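Local coordinates for protein LbaCas13a H328A (C2c2) (Lachnospiraceae bacterium NK4A179, PDB 5WLH) that binds CRISPR precursor RNA and, as a Cas13a nuclease, probably uses this guide to recognise and cleave RNA, at residues A507-H512 with R911-A916; D597-M602 with Y907-F912; I563-G568 with L1043-G1048. All coordinates share one frame; numbering follows the deposited sequence.

Contact 1. Residues A507-H512 with R911-A916. With nucleotides of chain B.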
loop_
_atom_site.group_PDB
_atom_site.type_symbol
_atom_site.label_atom_id
_atom_site.label_comp_id
_atom_site.label_asym_id
_atom_site.label_seq_id
_atom_site.Cartn_x
_atom_site.Cartn_y
_atom_site.Cartn_z
ATOM N N ALA A 507 6.884 12.858 10.485
ATOM C CA ALA A 507 5.840 13.879 10.527
ATOM C C ALA A 507 5.002 13.772 11.800
ATOM O O ALA A 507 4.700 14.790 12.430
ATOM C CB ALA A 507 4.940 13.774 9.291
ATOM N N PHE A 508 4.607 12.547 12.192
ATOM C CA PHE A 508 3.783 12.396 13.385
ATOM C C PHE A 508 4.565 12.735 14.645
ATOM O O PHE A 508 4.003 13.284 15.599
ATOM C CB PHE A 508 3.217 10.976 13.493
ATOM C CG PHE A 508 1.939 10.782 12.714
ATOM C CD1 PHE A 508 0.747 11.342 13.161
ATOM C CD2 PHE A 508 1.932 10.058 11.530
ATOM C CE1 PHE A 508 -0.438 11.176 12.441
ATOM C CE2 PHE A 508 0.747 9.887 10.795
ATOM C CZ PHE A 508 -0.430 10.442 11.249
ATOM N N ALA A 509 5.845 12.375 14.687
ATOM C CA ALA A 509 6.642 12.708 15.858
ATOM C C ALA A 509 6.725 14.215 16.018
ATOM O O ALA A 509 6.587 14.742 17.131
ATOM C CB ALA A 509 8.043 12.105 15.735
ATOM N N ALA A 510 6.937 14.923 14.906
ATOM C CA ALA A 510 6.973 16.384 14.943
ATOM C C ALA A 510 5.637 16.948 15.401
ATOM O O ALA A 510 5.582 17.851 16.247
ATOM C CB ALA A 510 7.353 16.926 13.562
ATOM N N ARG A 511 4.540 16.427 14.847
ATOM C CA ARG A 511 3.212 16.850 15.276
ATOM C C ARG A 511 3.028 16.653 16.776
ATOM O O ARG A 511 2.592 17.570 17.490
ATOM C CB ARG A 511 2.139 16.072 14.498
ATOM C CG ARG A 511 0.723 16.376 14.971
ATOM C CD ARG A 511 0.463 17.888 14.890
ATOM N NE ARG A 511 -0.930 18.218 15.183
ATOM C CZ ARG A 511 -1.449 19.427 15.007
ATOM N NH1 ARG A 511 -0.684 20.419 14.553
ATOM N NH2 ARG A 511 -2.726 19.645 15.282
ATOM N N HIS A 512 3.341 15.454 17.280
ATOM C CA HIS A 512 3.122 15.194 18.696
ATOM C C HIS A 512 3.973 16.111 19.563
ATOM O O HIS A 512 3.477 16.691 20.534
ATOM C CB HIS A 512 3.378 13.728 19.013
ATOM C CG HIS A 512 2.437 12.819 18.293
ATOM N ND1 HIS A 512 2.723 11.501 18.018
ATOM C CD2 HIS A 512 1.214 13.058 17.767
ATOM C CE1 HIS A 512 1.713 10.963 17.359
ATOM N NE2 HIS A 512 0.785 11.888 17.193
ATOM N N ARG A 911 9.938 7.438 19.718
ATOM C CA ARG A 911 9.499 7.688 21.084
ATOM C C ARG A 911 8.342 8.675 21.133
ATOM O O ARG A 911 7.549 8.640 22.077
ATOM C CB ARG A 911 10.679 8.201 21.920
ATOM C CG ARG A 911 10.405 8.247 23.416
ATOM C CD ARG A 911 10.192 6.873 24.009
ATOM N NE ARG A 911 10.010 6.980 25.457
ATOM C CZ ARG A 911 8.835 7.161 26.062
ATOM N NH1 ARG A 911 7.705 7.236 25.362
ATOM N NH2 ARG A 911 8.790 7.261 27.380
ATOM N N PHE A 912 8.235 9.564 20.143
ATOM C CA PHE A 912 7.172 10.559 20.109
ATOM C C PHE A 912 5.936 10.081 19.357
ATOM O O PHE A 912 5.063 10.893 19.049
ATOM C CB PHE A 912 7.695 11.861 19.501
ATOM C CG PHE A 912 8.282 12.774 20.528
ATOM C CD1 PHE A 912 7.463 13.599 21.278
ATOM C CD2 PHE A 912 9.637 12.739 20.806
ATOM C CE1 PHE A 912 7.986 14.405 22.254
ATOM C CE2 PHE A 912 10.176 13.551 21.787
ATOM C CZ PHE A 912 9.348 14.382 22.516
ATOM N N LEU A 913 5.842 8.787 19.069
ATOM C CA LEU A 913 4.662 8.249 18.405
ATOM C C LEU A 913 3.648 7.756 19.427
ATOM O O LEU A 913 3.966 7.544 20.589
ATOM C CB LEU A 913 5.054 7.097 17.483
ATOM C CG LEU A 913 6.038 7.419 16.367
ATOM C CD1 LEU A 913 6.386 6.133 15.619
ATOM C CD2 LEU A 913 5.420 8.480 15.428
ATOM N N SER A 914 2.405 7.574 18.979
ATOM C CA SER A 914 1.474 6.803 19.787
ATOM C C SER A 914 1.976 5.363 19.878
ATOM O O SER A 914 2.765 4.923 19.034
ATOM C CB SER A 914 0.075 6.826 19.169
ATOM O OG SER A 914 0.072 6.022 18.010
ATOM N N PRO A 915 1.539 4.616 20.899
ATOM C CA PRO A 915 1.931 3.195 20.979
ATOM C C PRO A 915 1.566 2.421 19.732
ATOM O O PRO A 915 2.350 1.585 19.275
ATOM C CB PRO A 915 1.153 2.670 22.195
ATOM C CG PRO A 915 0.815 3.876 23.001
ATOM C CD PRO A 915 0.731 5.042 22.057
ATOM N N ALA A 916 0.382 2.672 19.171
ATOM C CA ALA A 916 -0.017 1.952 17.970
ATOM C C ALA A 916 0.882 2.314 16.803
ATOM O O ALA A 916 1.224 1.457 15.987
ATOM C CB ALA A 916 -1.471 2.256 17.628
ATOM P P U B 35 2.754 -6.353 21.088
ATOM O OP1 U B 35 3.723 -6.271 19.973
ATOM O OP2 U B 35 3.265 -7.064 22.286
ATOM O "O5'" U B 35 2.254 -4.915 21.518
ATOM C "C5'" U B 35 3.039 -4.074 22.333
ATOM C "C4'" U B 35 2.256 -2.837 22.663
ATOM O "O4'" U B 35 1.964 -2.111 21.447
ATOM C "C3'" U B 35 0.891 -3.102 23.266
ATOM O "O3'" U B 35 0.994 -3.352 24.649
ATOM C "C2'" U B 35 0.116 -1.837 22.926
ATOM O "O2'" U B 35 0.386 -0.815 23.868
ATOM C "C1'" U B 35 0.728 -1.447 21.568
ATOM N N1 U B 35 -0.143 -1.863 20.449
ATOM C C2 U B 35 -1.175 -1.005 20.142
ATOM O O2 U B 35 -1.353 0.052 20.720
ATOM N N3 U B 35 -1.977 -1.416 19.119
ATOM C C4 U B 35 -1.872 -2.590 18.404
ATOM O O4 U B 35 -2.704 -2.809 17.523
ATOM C C5 U B 35 -0.786 -3.435 18.785
ATOM C C6 U B 35 0.030 -3.052 19.774
#

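Contact 2. Residues D597-M602 with Y907-F912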
loop_
_atom_site.group_PDB
_atom_site.type_symbol
_atom_site.label_atom_id
_atom_site.label_comp_id
_atom_site.label_asym_id
_atom_site.label_seq_id
_atom_site.Cartn_x
_atom_site.Cartn_y
_atom_site.Cartn_z
ATOM N N ASP A 597 15.416 19.278 16.476
ATOM C CA ASP A 597 16.519 19.038 15.551
ATOM C C ASP A 597 16.750 17.551 15.302
ATOM O O ASP A 597 17.131 17.165 14.195
ATOM C CB ASP A 597 17.811 19.647 16.090
ATOM C CG ASP A 597 17.832 21.150 16.002
ATOM O OD1 ASP A 597 16.967 21.722 15.306
ATOM O OD2 ASP A 597 18.720 21.758 16.645
ATOM N N VAL A 598 16.617 16.708 16.332
ATOM C CA VAL A 598 16.747 15.274 16.095
ATOM C C VAL A 598 15.722 14.824 15.072
ATOM O O VAL A 598 16.048 14.132 14.102
ATOM C CB VAL A 598 16.594 14.473 17.397
ATOM C CG1 VAL A 598 16.706 12.988 17.065
ATOM C CG2 VAL A 598 17.656 14.882 18.402
ATOM N N ILE A 599 14.464 15.217 15.280
ATOM C CA ILE A 599 13.393 14.759 14.400
ATOM C C ILE A 599 13.622 15.288 12.997
ATOM O O ILE A 599 13.528 14.545 12.014
ATOM C CB ILE A 599 12.020 15.190 14.945
ATOM C CG1 ILE A 599 11.739 14.504 16.277
ATOM C CG2 ILE A 599 10.871 14.879 13.933
ATOM C CD1 ILE A 599 10.558 15.120 17.019
ATOM N N TYR A 600 13.934 16.587 12.893
ATOM C CA TYR A 600 14.179 17.194 11.593
ATOM C C TYR A 600 15.293 16.468 10.849
ATOM O O TYR A 600 15.229 16.319 9.629
ATOM C CB TYR A 600 14.529 18.676 11.749
ATOM C CG TYR A 600 14.882 19.293 10.426
ATOM C CD1 TYR A 600 13.892 19.593 9.502
ATOM C CD2 TYR A 600 16.210 19.523 10.079
ATOM C CE1 TYR A 600 14.206 20.122 8.271
ATOM C CE2 TYR A 600 16.540 20.062 8.862
ATOM C CZ TYR A 600 15.539 20.354 7.961
ATOM O OH TYR A 600 15.880 20.869 6.752
ATOM N N SER A 601 16.324 16.016 11.566
ATOM C CA SER A 601 17.452 15.385 10.899
ATOM C C SER A 601 17.053 14.088 10.217
ATOM O O SER A 601 17.768 13.629 9.328
ATOM C CB SER A 601 18.597 15.128 11.878
ATOM O OG SER A 601 18.302 14.092 12.783
ATOM N N MET A 602 15.916 13.511 10.594
ATOM C CA MET A 602 15.428 12.322 9.922
ATOM C C MET A 602 14.547 12.649 8.725
ATOM O O MET A 602 14.274 11.761 7.912
ATOM C CB MET A 602 14.652 11.435 10.906
ATOM C CG MET A 602 14.702 9.961 10.537
ATOM S SD MET A 602 14.150 8.907 11.883
ATOM C CE MET A 602 15.044 7.421 11.459
ATOM N N TYR A 907 15.432 6.617 17.979
ATOM C CA TYR A 907 14.918 6.742 19.330
ATOM C C TYR A 907 13.902 7.864 19.443
ATOM O O TYR A 907 12.747 7.632 19.818
ATOM C CB TYR A 907 16.084 6.975 20.285
ATOM C CG TYR A 907 15.665 7.304 21.691
ATOM C CD1 TYR A 907 14.653 6.589 22.331
ATOM C CD2 TYR A 907 16.319 8.309 22.400
ATOM C CE1 TYR A 907 14.282 6.897 23.638
ATOM C CE2 TYR A 907 15.965 8.618 23.694
ATOM C CZ TYR A 907 14.956 7.904 24.319
ATOM O OH TYR A 907 14.612 8.216 25.620
ATOM N N ILE A 908 14.322 9.099 19.156
ATOM C CA ILE A 908 13.432 10.235 19.387
ATOM C C ILE A 908 12.209 10.165 18.478
ATOM O O ILE A 908 11.089 10.438 18.914
ATOM C CB ILE A 908 14.195 11.560 19.220
ATOM C CG1 ILE A 908 15.267 11.673 20.313
ATOM C CG2 ILE A 908 13.239 12.758 19.272
ATOM C CD1 ILE A 908 14.667 11.639 21.752
ATOM N N VAL A 909 12.390 9.806 17.203
ATOM C CA VAL A 909 11.233 9.763 16.309
ATOM C C VAL A 909 10.226 8.721 16.791
ATOM O O VAL A 909 9.037 9.019 16.938
ATOM C CB VAL A 909 11.667 9.520 14.852
ATOM C CG1 VAL A 909 10.449 9.192 13.973
ATOM C CG2 VAL A 909 12.335 10.765 14.316
ATOM N N SER A 910 10.688 7.499 17.079
ATOM C CA SER A 910 9.733 6.469 17.495
ATOM C C SER A 910 9.150 6.788 18.862
ATOM O O SER A 910 7.979 6.486 19.127
ATOM C CB SER A 910 10.388 5.089 17.514
ATOM O OG SER A 910 11.375 4.992 18.528
ATOM N N ARG A 911 9.938 7.438 19.718
ATOM C CA ARG A 911 9.499 7.688 21.084
ATOM C C ARG A 911 8.342 8.675 21.133
ATOM O O ARG A 911 7.549 8.640 22.077
ATOM C CB ARG A 911 10.679 8.201 21.920
ATOM C CG ARG A 911 10.405 8.247 23.416
ATOM C CD ARG A 911 10.192 6.873 24.009
ATOM N NE ARG A 911 10.010 6.980 25.457
ATOM C CZ ARG A 911 8.835 7.161 26.062
ATOM N NH1 ARG A 911 7.705 7.236 25.362
ATOM N NH2 ARG A 911 8.790 7.261 27.380
ATOM N N PHE A 912 8.235 9.564 20.143
ATOM C CA PHE A 912 7.172 10.559 20.109
ATOM C C PHE A 912 5.936 10.081 19.357
ATOM O O PHE A 912 5.063 10.893 19.049
ATOM C CB PHE A 912 7.695 11.861 19.501
ATOM C CG PHE A 912 8.282 12.774 20.528
ATOM C CD1 PHE A 912 7.463 13.599 21.278
ATOM C CD2 PHE A 912 9.637 12.739 20.806
ATOM C CE1 PHE A 912 7.986 14.405 22.254
ATOM C CE2 PHE A 912 10.176 13.551 21.787
ATOM C CZ PHE A 912 9.348 14.382 22.516
#

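Contact 3. Residues I563-G568 with L1043-G1048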
loop_
_atom_site.group_PDB
_atom_site.type_symbol
_atom_site.label_atom_id
_atom_site.label_comp_id
_atom_site.label_asym_id
_atom_site.label_seq_id
_atom_site.Cartn_x
_atom_site.Cartn_y
_atom_site.Cartn_z
ATOM N N ILE A 563 7.352 18.613 27.830
ATOM C CA ILE A 563 8.139 17.688 27.010
ATOM C C ILE A 563 8.201 16.317 27.670
ATOM O O ILE A 563 8.052 15.281 27.013
ATOM C CB ILE A 563 9.554 18.246 26.776
ATOM C CG1 ILE A 563 9.523 19.514 25.919
ATOM C CG2 ILE A 563 10.443 17.185 26.173
ATOM C CD1 ILE A 563 10.846 20.276 25.955
ATOM N N LEU A 564 8.419 16.286 28.983
ATOM C CA LEU A 564 8.628 15.011 29.646
ATOM C C LEU A 564 7.350 14.182 29.759
ATOM O O LEU A 564 7.434 13.006 30.129
ATOM C CB LEU A 564 9.263 15.244 31.026
ATOM C CG LEU A 564 10.707 15.771 31.002
ATOM C CD1 LEU A 564 11.245 16.062 32.417
ATOM C CD2 LEU A 564 11.592 14.762 30.303
ATOM N N GLN A 565 6.175 14.746 29.448
ATOM C CA GLN A 565 4.980 13.909 29.319
ATOM C C GLN A 565 5.197 12.808 28.287
ATOM O O GLN A 565 4.676 11.695 28.428
ATOM C CB GLN A 565 3.774 14.759 28.911
ATOM C CG GLN A 565 3.252 15.698 29.977
ATOM C CD GLN A 565 2.139 16.600 29.472
ATOM O OE1 GLN A 565 1.352 16.213 28.619
ATOM N NE2 GLN A 565 2.062 17.810 30.018
ATOM N N TYR A 566 5.951 13.113 27.230
ATOM C CA TYR A 566 6.260 12.160 26.170
ATOM C C TYR A 566 7.391 11.219 26.536
ATOM O O TYR A 566 7.633 10.247 25.807
ATOM C CB TYR A 566 6.590 12.926 24.899
ATOM C CG TYR A 566 5.387 13.660 24.415
ATOM C CD1 TYR A 566 4.448 13.018 23.627
ATOM C CD2 TYR A 566 5.143 14.975 24.800
ATOM C CE1 TYR A 566 3.310 13.657 23.210
ATOM C CE2 TYR A 566 4.004 15.628 24.373
ATOM C CZ TYR A 566 3.088 14.960 23.585
ATOM O OH TYR A 566 1.946 15.590 23.152
ATOM N N PHE A 567 8.078 11.486 27.643
ATOM C CA PHE A 567 9.057 10.575 28.217
ATOM C C PHE A 567 8.524 9.969 29.512
ATOM O O PHE A 567 9.280 9.710 30.450
ATOM C CB PHE A 567 10.389 11.293 28.437
ATOM C CG PHE A 567 11.074 11.722 27.154
ATOM C CD1 PHE A 567 11.947 10.867 26.502
ATOM C CD2 PHE A 567 10.845 12.972 26.613
ATOM C CE1 PHE A 567 12.576 11.254 25.326
ATOM C CE2 PHE A 567 11.466 13.369 25.433
ATOM C CZ PHE A 567 12.338 12.507 24.791
ATOM N N GLY A 568 7.206 9.784 29.575
ATOM C CA GLY A 568 6.564 9.040 30.639
ATOM C C GLY A 568 6.172 9.855 31.854
ATOM O O GLY A 568 5.673 9.275 32.825
ATOM N N LEU A 1043 -3.653 9.301 26.658
ATOM C CA LEU A 1043 -3.135 8.982 25.329
ATOM C C LEU A 1043 -3.749 9.889 24.268
ATOM O O LEU A 1043 -3.076 10.290 23.313
ATOM C CB LEU A 1043 -3.396 7.510 25.001
ATOM C CG LEU A 1043 -2.550 6.489 25.759
ATOM C CD1 LEU A 1043 -3.041 5.094 25.442
ATOM C CD2 LEU A 1043 -1.051 6.617 25.432
ATOM N N SER A 1044 -5.032 10.219 24.411
ATOM C CA SER A 1044 -5.649 11.139 23.454
ATOM C C SER A 1044 -5.086 12.552 23.601
ATOM O O SER A 1044 -4.985 13.288 22.613
ATOM C CB SER A 1044 -7.168 11.116 23.632
ATOM O OG SER A 1044 -7.568 12.053 24.610
ATOM N N LYS A 1045 -4.674 12.926 24.814
ATOM C CA LYS A 1045 -4.066 14.238 25.036
ATOM C C LYS A 1045 -2.661 14.310 24.444
ATOM O O LYS A 1045 -2.268 15.337 23.884
ATOM C CB LYS A 1045 -4.037 14.544 26.535
ATOM C CG LYS A 1045 -3.091 15.672 26.958
ATOM C CD LYS A 1045 -3.791 17.019 26.959
ATOM C CE LYS A 1045 -3.269 17.945 28.067
ATOM N NZ LYS A 1045 -1.892 17.601 28.553
ATOM N N LEU A 1046 -1.881 13.241 24.568
ATOM C CA LEU A 1046 -0.503 13.295 24.082
ATOM C C LEU A 1046 -0.443 13.127 22.572
ATOM O O LEU A 1046 0.335 13.813 21.895
ATOM C CB LEU A 1046 0.340 12.203 24.737
ATOM C CG LEU A 1046 0.490 12.230 26.258
ATOM C CD1 LEU A 1046 1.316 11.037 26.730
ATOM C CD2 LEU A 1046 1.142 13.522 26.666
ATOM N N TYR A 1047 -1.238 12.198 22.036
ATOM C CA TYR A 1047 -1.100 11.766 20.653
ATOM C C TYR A 1047 -2.325 12.014 19.785
ATOM O O TYR A 1047 -2.193 11.991 18.553
ATOM C CB TYR A 1047 -0.744 10.267 20.607
ATOM C CG TYR A 1047 0.415 9.898 21.511
ATOM C CD1 TYR A 1047 1.708 10.395 21.278
ATOM C CD2 TYR A 1047 0.223 9.053 22.604
ATOM C CE1 TYR A 1047 2.763 10.054 22.103
ATOM C CE2 TYR A 1047 1.259 8.716 23.431
ATOM C CZ TYR A 1047 2.526 9.222 23.186
ATOM O OH TYR A 1047 3.550 8.874 24.009
ATOM N N GLY A 1048 -3.502 12.249 20.378
ATOM C CA GLY A 1048 -4.699 12.543 19.622
ATOM C C GLY A 1048 -4.919 14.031 19.425
ATOM O O GLY A 1048 -4.119 14.880 19.824
HETATM O O HOH W 1 5.922 9.829 23.696
#

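Contact 1. Residues A507-H512 with R911-A916
The imidazole of H512 lays its edge against the carbonyl group of F912, and its ND1-H donates to F912 O across 2.6 Å. The bond is fairly straight, 154° at the hydrogen. The acceptor sits almost exactly in the ring plane, the donor lies in the plane of the carbonyl, and the imidazole and carbonyl planes nearly coincide. The CA–CB bond of H512 points toward 911-916, and chi1 of -63° sets CG beside the backbone N. F508 O, one turn earlier in the same helix, lies 3.1 Å above the imidazole plane near its rim, and L913 CA sits at the ring edge beside the bonded carbonyl. F912 is the first residue to leave helix 901-911, and S914 is the N-cap of helix 915-941, its OG taking up the amide of Q917. The contact thus illustrates a tight helix-to-helix connection braced against the flank of a third helix, 486-517, where a side chain satisfies a carbonyl at the break. Apolar contacts complete the join: A509 CB meets F912 CB at 3.8 Å, and the CD2 branch of L913 turns back to F508 CB at 3.9 Å, although the side chain of L913 sets out away from this helix. Before the break, R911 forms a salt bridge with E631. Beyond it, A916 N comes within 3.5 Å of O2 of U35 of chain B, a packing approach that brings the start of helix 915-941 up to the bound RNA.

Contact 2. Residues D597-M602 with Y907-F912
Helix segments 597-602 and 907-911 cross almost perpendicularly, at -98° with their axes 9.0 Å apart, and they come nearest where the CA atoms of I599 and V909 stand 5.8 Å from each other. All the contacts between them are apolar. V598 has CG1 anti to its backbone N (chi1 179°), and that methyl presses on the branch point of I908, 3.6 Å from I908 CB. These two side chains meet at about a right angle. The CG2 methyl of I908 is turned to the next residue along the opposing helix, touching I599 CG1 at 3.8 Å, again in a perpendicular approach. I908 is therefore gripped by two successive side chains, one at its branch carbon and one at its methyl. V909 sends CG2 between I599 and M602: it lies 4.1 Å from I599 CA and 3.6 Å from M602 SD. The M602 side chain, extended beyond CG, meets V909 at an oblique angle, SD against CG2. Within segment 597-602, S601 OG donates to V598 O at 2.6 Å, tying the hydroxyl to the helix's own backbone one turn back. I599 and M602 also rest on V506 of helix 486-517, which makes this a corner where three helices share apolar side chains; the RNA is about 11 Å away at its nearest atom. Right after M602 the chain enters an arginine-x4-histidine sequence, the signature of HEPN ribonucleases, so the pair illustrates a steep helix crossing in the all-helical bundle that probably forms one of the two HEPN domains of a Cas13a enzyme.

Contact 3. Residues I563-G568 with L1043-G1048
The phenol ring of Y566 has L1046 CD2 over one face, 3.9 Å above the plane and displaced toward the rim, in a CH-pi contact; at its edge lie L1046 O and CE1 of Y1047. The ring of Y1047 in turn has the CB of its neighbour L1046 over the centre of one face. The two tyrosine planes stand at 72° with centroids 5.7 Å apart, an oblique pair whose side chains run past one another in opposite senses. Y566 OH donates to L1046 O at 2.7 Å, lying in the carbonyl plane on a lone pair. In Y566, chi1 of -65° sets CG beside the backbone N, and the far end of the ring reaches L1046. A water bridges the two tyrosines, donating to Y566 O and accepting from Y1047 OH, the latter bond 2.6 Å long. An alanine in place of Y566 would probably leave L1046 O without this donor and open a gap beside L1046 CD2 and Y1047 CE1. L1046 CD2 also reaches Q565, 3.7 Å from its CB. The amide oxygen OE1 of Q565 and NZ of K1045 are 3.5 Å apart, but each finds its main partner in Q516, whose NE2 also bonds Y566 OH. G568, at positive phi, is the C-prime residue of a Schellman motif closing helix 559-564. Here the C-terminal ends of helices 559-564 and 1039-1047 come together, with Q516 near the end of helix 486-517 set between them and helices 588-602 and 621-632 packed against F567.

The three contacts show how residues hundreds of positions apart are gathered into one helical region on one side of the chain's centre. Contact 1 lies about 9 Å, centre to centre, from each of the others, while contacts 2 and 3 are about 15 Å apart. Contacts 1 and 2 share R911 and F912, at the break between helices 901-911 and 915-941. The ring of F912 also meets Y566 and F567 of contact 3, and H512 O lies close to Y566 OH. Along the chain, contact 2 is nested inside contact 3, whereas contacts 1 and 3 alternate, so distant parts of the chain converge here close to the guide RNA.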